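Local coordinates for protein archaemetzincin (Archaeoglobus fulgidus, PDB 3ZVS) that is a probable zinc-dependent metalloprotease of the metzincin type, in peptidase family M54, whose natural substrate is unknown, at residues A85-R91 with H121-K126; V116-H121 with V133-S137. One frame throughout, in Å; residues are numbered along the deposited sequence.

Contact 1. Residues A85-R91 with H121-K126; sequences AELGGAR and HVLGLK. With ZN (zinc ion), chain D.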
loop_
_atom_site.group_PDB
_atom_site.type_symbol
_atom_site.label_atom_id
_atom_site.label_comp_id
_atom_site.label_asym_id
_atom_site.label_seq_id
_atom_site.Cartn_x
_atom_site.Cartn_y
_atom_site.Cartn_z
ATOM N N ALA A 85 2.152 -0.769 -7.629
ATOM C CA ALA A 85 1.247 0.254 -8.072
ATOM C C ALA A 85 1.349 0.492 -9.565
ATOM O O ALA A 85 2.411 0.287 -10.174
ATOM C CB ALA A 85 1.539 1.576 -7.308
ATOM N N GLU A 86 0.254 0.953 -10.147
ATOM C CA GLU A 86 0.275 1.492 -11.510
ATOM C C GLU A 86 0.715 2.959 -11.451
ATOM O O GLU A 86 -0.029 3.804 -10.958
ATOM C CB GLU A 86 -1.119 1.413 -12.123
ATOM C CG GLU A 86 -1.661 -0.003 -12.177
ATOM C CD GLU A 86 -3.083 -0.074 -12.693
ATOM O OE1 GLU A 86 -3.847 0.881 -12.532
ATOM O OE2 GLU A 86 -3.430 -1.101 -13.309
ATOM N N LEU A 87 1.911 3.271 -11.951
ATOM C CA LEU A 87 2.418 4.639 -11.896
ATOM C C LEU A 87 1.540 5.578 -12.727
ATOM O O LEU A 87 1.413 5.391 -13.942
ATOM C CB LEU A 87 3.864 4.672 -12.399
ATOM C CG LEU A 87 4.511 6.055 -12.337
ATOM C CD1 LEU A 87 4.885 6.499 -10.939
ATOM C CD2 LEU A 87 5.755 6.106 -13.225
ATOM N N GLY A 88 0.903 6.531 -12.064
ATOM C CA GLY A 88 -0.048 7.425 -12.711
ATOM C C GLY A 88 -1.312 6.763 -13.246
ATOM O O GLY A 88 -2.037 7.378 -14.030
ATOM N N GLY A 89 -1.582 5.530 -12.802
ATOM C CA GLY A 89 -2.754 4.746 -13.213
ATOM C C GLY A 89 -3.897 4.840 -12.209
ATOM O O GLY A 89 -4.265 5.917 -11.733
ATOM N N ALA A 90 -4.475 3.674 -11.880
ATOM C CA ALA A 90 -5.649 3.666 -11.030
ATOM C C ALA A 90 -5.514 2.834 -9.770
ATOM O O ALA A 90 -6.192 3.124 -8.778
ATOM C CB ALA A 90 -6.832 3.192 -11.817
ATOM N N ARG A 91 -4.660 1.813 -9.818
ATOM C CA ARG A 91 -4.676 0.740 -8.817
ATOM C C ARG A 91 -3.329 0.523 -8.136
ATOM O O ARG A 91 -2.270 0.694 -8.747
ATOM C CB ARG A 91 -5.059 -0.590 -9.494
ATOM C CG ARG A 91 -6.452 -0.594 -10.058
ATOM C CD ARG A 91 -6.691 -1.842 -10.873
ATOM N NE ARG A 91 -6.035 -1.780 -12.165
ATOM C CZ ARG A 91 -6.359 -2.552 -13.198
ATOM N NH1 ARG A 91 -7.339 -3.423 -13.073
ATOM N NH2 ARG A 91 -5.700 -2.446 -14.350
ATOM N N HIS A 121 2.485 6.581 -5.680
ATOM C CA HIS A 121 2.778 6.048 -7.012
ATOM C C HIS A 121 1.583 6.124 -7.954
ATOM O O HIS A 121 1.739 6.483 -9.118
ATOM C CB HIS A 121 3.184 4.585 -6.961
ATOM C CG HIS A 121 4.572 4.300 -6.454
ATOM N ND1 HIS A 121 5.710 4.935 -6.909
ATOM C CD2 HIS A 121 5.001 3.351 -5.590
ATOM C CE1 HIS A 121 6.776 4.382 -6.337
ATOM N NE2 HIS A 121 6.365 3.432 -5.517
ATOM N N VAL A 122 0.374 5.807 -7.467
ATOM C CA VAL A 122 -0.798 5.888 -8.339
ATOM C C VAL A 122 -0.989 7.332 -8.834
ATOM O O VAL A 122 -1.407 7.547 -9.979
ATOM C CB VAL A 122 -2.090 5.364 -7.657
ATOM C CG1 VAL A 122 -3.258 5.422 -8.642
ATOM C CG2 VAL A 122 -1.889 3.939 -7.174
ATOM N N LEU A 123 -0.636 8.286 -7.991
ATOM C CA LEU A 123 -0.742 9.707 -8.323
ATOM C C LEU A 123 0.405 10.210 -9.175
ATOM O O LEU A 123 0.478 11.404 -9.452
ATOM C CB LEU A 123 -0.824 10.575 -7.066
ATOM C CG LEU A 123 -1.996 10.253 -6.164
ATOM C CD1 LEU A 123 -1.960 11.118 -4.919
ATOM C CD2 LEU A 123 -3.313 10.378 -6.919
ATOM N N GLY A 124 1.328 9.337 -9.533
ATOM C CA GLY A 124 2.330 9.628 -10.541
ATOM C C GLY A 124 3.709 9.871 -9.981
ATOM O O GLY A 124 4.628 10.193 -10.748
ATOM N N LEU A 125 3.888 9.693 -8.675
ATOM C CA LEU A 125 5.185 9.894 -8.044
ATOM C C LEU A 125 6.084 8.670 -8.133
ATOM O O LEU A 125 5.711 7.564 -7.747
ATOM C CB LEU A 125 5.044 10.287 -6.568
ATOM C CG LEU A 125 4.244 11.553 -6.301
ATOM C CD1 LEU A 125 4.036 11.768 -4.826
ATOM C CD2 LEU A 125 4.988 12.750 -6.864
ATOM N N LYS A 126 7.279 8.873 -8.670
ATOM C CA LYS A 126 8.335 7.878 -8.635
ATOM C C LYS A 126 9.073 7.884 -7.299
ATOM O O LYS A 126 8.838 8.744 -6.440
ATOM C CB LYS A 126 9.331 8.136 -9.770
ATOM C CG LYS A 126 8.690 8.059 -11.136
ATOM C CD LYS A 126 9.713 8.235 -12.276
ATOM C CE LYS A 126 9.004 8.701 -13.552
ATOM N NZ LYS A 126 8.353 10.065 -13.408
HETATM ZN ZN ZN D . 7.639 2.365 -4.286
#

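Contact 2. Residues V116-H121 with V133-S137; sequences VHEIGH and VMRFS. With ZN (zinc ion), chain D.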
loop_
_atom_site.group_PDB
_atom_site.type_symbol
_atom_site.label_atom_id
_atom_site.label_comp_id
_atom_site.label_asym_id
_atom_site.label_seq_id
_atom_site.Cartn_x
_atom_site.Cartn_y
_atom_site.Cartn_z
ATOM N N VAL A 116 0.421 5.245 2.058
ATOM C CA VAL A 116 0.664 6.541 1.465
ATOM C C VAL A 116 1.652 6.419 0.314
ATOM O O VAL A 116 1.453 7.008 -0.753
ATOM C CB VAL A 116 1.148 7.507 2.535
ATOM C CG1 VAL A 116 1.654 8.822 1.916
ATOM C CG2 VAL A 116 0.000 7.846 3.503
ATOM N N HIS A 117 2.706 5.634 0.518
ATOM C CA HIS A 117 3.715 5.380 -0.526
ATOM C C HIS A 117 3.067 4.817 -1.803
ATOM O O HIS A 117 3.297 5.264 -2.912
ATOM C CB HIS A 117 4.752 4.411 0.036
ATOM C CG HIS A 117 5.848 4.083 -0.917
ATOM N ND1 HIS A 117 7.053 4.763 -0.926
ATOM C CD2 HIS A 117 5.930 3.168 -1.921
ATOM C CE1 HIS A 117 7.836 4.255 -1.870
ATOM N NE2 HIS A 117 7.179 3.282 -2.483
ATOM N N GLU A 118 2.252 3.777 -1.634
ATOM C CA GLU A 118 1.612 3.161 -2.788
ATOM C C GLU A 118 0.684 4.138 -3.508
ATOM O O GLU A 118 0.651 4.213 -4.723
ATOM C CB GLU A 118 0.832 1.906 -2.355
ATOM C CG GLU A 118 1.718 0.759 -1.901
ATOM C CD GLU A 118 2.813 0.422 -2.871
ATOM O OE1 GLU A 118 2.553 0.390 -4.104
ATOM O OE2 GLU A 118 3.954 0.199 -2.437
ATOM N N ILE A 119 -0.111 4.863 -2.761
ATOM C CA ILE A 119 -1.046 5.803 -3.364
ATOM C C ILE A 119 -0.258 6.914 -4.079
ATOM O O ILE A 119 -0.633 7.339 -5.150
ATOM C CB ILE A 119 -2.043 6.358 -2.306
ATOM C CG1 ILE A 119 -2.998 5.264 -1.847
ATOM C CG2 ILE A 119 -2.846 7.523 -2.847
ATOM C CD1 ILE A 119 -3.639 5.587 -0.516
ATOM N N GLY A 120 0.858 7.345 -3.502
ATOM C CA GLY A 120 1.697 8.324 -4.168
ATOM C C GLY A 120 2.114 7.849 -5.546
ATOM O O GLY A 120 2.132 8.654 -6.480
ATOM N N HIS A 121 2.485 6.581 -5.680
ATOM C CA HIS A 121 2.778 6.048 -7.012
ATOM C C HIS A 121 1.583 6.124 -7.954
ATOM O O HIS A 121 1.739 6.483 -9.118
ATOM C CB HIS A 121 3.184 4.585 -6.961
ATOM C CG HIS A 121 4.572 4.300 -6.454
ATOM N ND1 HIS A 121 5.710 4.935 -6.909
ATOM C CD2 HIS A 121 5.001 3.351 -5.590
ATOM C CE1 HIS A 121 6.776 4.382 -6.337
ATOM N NE2 HIS A 121 6.365 3.432 -5.517
ATOM N N VAL A 133 8.185 10.131 2.270
ATOM C CA VAL A 133 7.494 8.838 2.271
ATOM C C VAL A 133 7.673 8.089 0.949
ATOM O O VAL A 133 7.524 6.870 0.928
ATOM C CB VAL A 133 5.998 9.088 2.579
ATOM C CG1 VAL A 133 5.294 9.816 1.437
ATOM C CG2 VAL A 133 5.293 7.793 2.945
ATOM N N MET A 134 7.973 8.805 -0.144
ATOM C CA MET A 134 8.222 8.181 -1.431
ATOM C C MET A 134 9.601 7.557 -1.598
ATOM O O MET A 134 9.868 6.970 -2.655
ATOM C CB MET A 134 7.916 9.145 -2.607
ATOM C CG MET A 134 6.414 9.502 -2.782
ATOM S SD MET A 134 5.294 8.064 -2.775
ATOM C CE MET A 134 5.991 7.057 -4.118
ATOM N N ARG A 135 10.452 7.607 -0.585
ATOM C CA ARG A 135 11.693 6.819 -0.642
ATOM C C ARG A 135 11.352 5.357 -0.791
ATOM O O ARG A 135 10.438 4.841 -0.114
ATOM C CB ARG A 135 12.459 6.914 0.670
ATOM C CG ARG A 135 13.241 8.167 0.913
ATOM C CD ARG A 135 14.160 7.891 2.136
ATOM N NE ARG A 135 14.634 9.111 2.780
ATOM C CZ ARG A 135 14.993 9.200 4.048
ATOM N NH1 ARG A 135 14.909 8.141 4.866
ATOM N NH2 ARG A 135 15.446 10.356 4.495
ATOM N N PHE A 136 12.078 4.651 -1.649
ATOM C CA PHE A 136 12.074 3.200 -1.604
ATOM C C PHE A 136 12.593 2.694 -0.273
ATOM O O PHE A 136 13.592 3.228 0.252
ATOM C CB PHE A 136 12.934 2.651 -2.730
ATOM C CG PHE A 136 13.113 1.153 -2.679
ATOM C CD1 PHE A 136 12.154 0.303 -3.197
ATOM C CD2 PHE A 136 14.237 0.601 -2.059
ATOM C CE1 PHE A 136 12.312 -1.066 -3.128
ATOM C CE2 PHE A 136 14.397 -0.781 -2.007
ATOM C CZ PHE A 136 13.422 -1.599 -2.539
ATOM N N SER A 137 11.936 1.681 0.283
ATOM C CA SER A 137 12.407 1.031 1.507
ATOM C C SER A 137 12.773 -0.395 1.245
ATOM O O SER A 137 11.938 -1.182 0.774
ATOM C CB SER A 137 11.337 1.061 2.609
ATOM O OG SER A 137 10.972 2.393 2.944
HETATM ZN ZN ZN D . 7.639 2.365 -4.286
#

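Contact 1. Residues A85-R91 with H121-K126
Val122 sets its two methyls against the loop between strands 83-85 and 91-95. Val122 CG1 meets Gly89 O (3.3 Å) and Ala90 C, and CG2 leans on the carbonyl of Arg91. CG1 lies anti to the backbone N (chi1 -178°), which spreads the two branches along the loop. Beside it, Ala85 CB rests on His121 CB at 3.4 Å. Leu87 curls its end back, so that CD1 lies 3.5 Å from Leu125 O while CD2 touches Lys126 CG, the two side chains crossing at about a right angle. The bond between the backbones is Gly88 N to His121 O, 3.1 Å and nearly straight (167°). The same oxygen accepts Gly124 N as the helix ends in a Schellman motif, and Gly88 and Gly124 lie close enough for their CA atoms to stand 3.9 Å apart. Behind this shell, a type II turn from Glu86 to Gly89 shapes the loop. Glu86 OE1 takes the N-H groups of Ala90 and Arg91, and OE2 is gripped side-on by Arg91 NE and NH2, the latter at 2.8 Å. Lys63 NZ hydrogen-bonds to both Gly89 O and Val122 O. On the helix side, His121 ND1 donates to Leu125 O (2.8 Å) and NE2 binds the catalytic zinc at 2.1 Å. With ND1 donating, NE2 presents its lone pair to the metal, and the carbonyl partner would be expected to strengthen it as a ligand.

Contact 2. Residues V116-H121 with V133-S137
His117 meets the loop 133-137 along one edge of its imidazole. His117 CB starts 3.8 Å from Val133 O. CG is anti to the backbone N (chi1 -179°), which swings the ring out from the helix between that carbonyl and the catalytic zinc. His117 ND1 donates to Val133 O at 2.8 Å, almost straight at 172°; the oxygen lies in the ring plane and accepts the N-H on a lone pair. Next round the ring, His117 CE1 comes 3.2 Å from Arg135 O, an oblique approach. CD2 flanks the metal on the other side, and His117 NE2 at the tip binds the zinc at 2.1 Å. The bond to Val133 O and the zinc ligation together hold the ring's rotation about CB-CG. The helix carries the HExxH part of the metzincin signature HExxHxxGxxH; Gly124 and His127, the third histidine ligand, follow it, and Glu118 is the inferred proton acceptor. Met134 is consistent with the Met-turn methionine of the metzincins. Its chain, bent at chi2 and chi3, brings Met134 SD to 3.4 Å from His117 O and near Gly120 CA, where a CB would strike the sulfur. The methyl Met134 CE then lies over the centre of the His117 ring, 4.1 Å from its centroid, and also over one face of His121, 3.6 Å from that centroid and offset toward the rim, a CH-pi contact with each. With a serine here, the methyl that lies over both rings would be missing, together with the sulfur beside His117 O, and the gap would probably let the two ligand imidazoles shift or tilt. Away from the metal, Val116 CG1 packs on Val133 CG1 at 3.8 Å, and Phe150 touches both valines.

In the fold
Contacts 1 and 2 share His121 and the end of helix 104-122, and their centres lie 10 Å apart. Contact 1 lies at the end of the helix, near the surface; contact 2 is buried and includes two of the zinc's histidine ligands. They touch directly: Leu125 N is 3.0 Å from Gly120 O, a probable hydrogen bond, and Leu125 O packs 3.7 Å from Met134 CE. Ala85 CB also reaches Glu118 OE1 at 3.6 Å, bringing the end of strand 83-85 to the probable proton acceptor. Bound malonate lies about 3 Å, between nearest atoms, from the side chains of His121 and Phe136. The Met134 side chain is about 5 Å from the second zinc, held by four cysteines including Cys128.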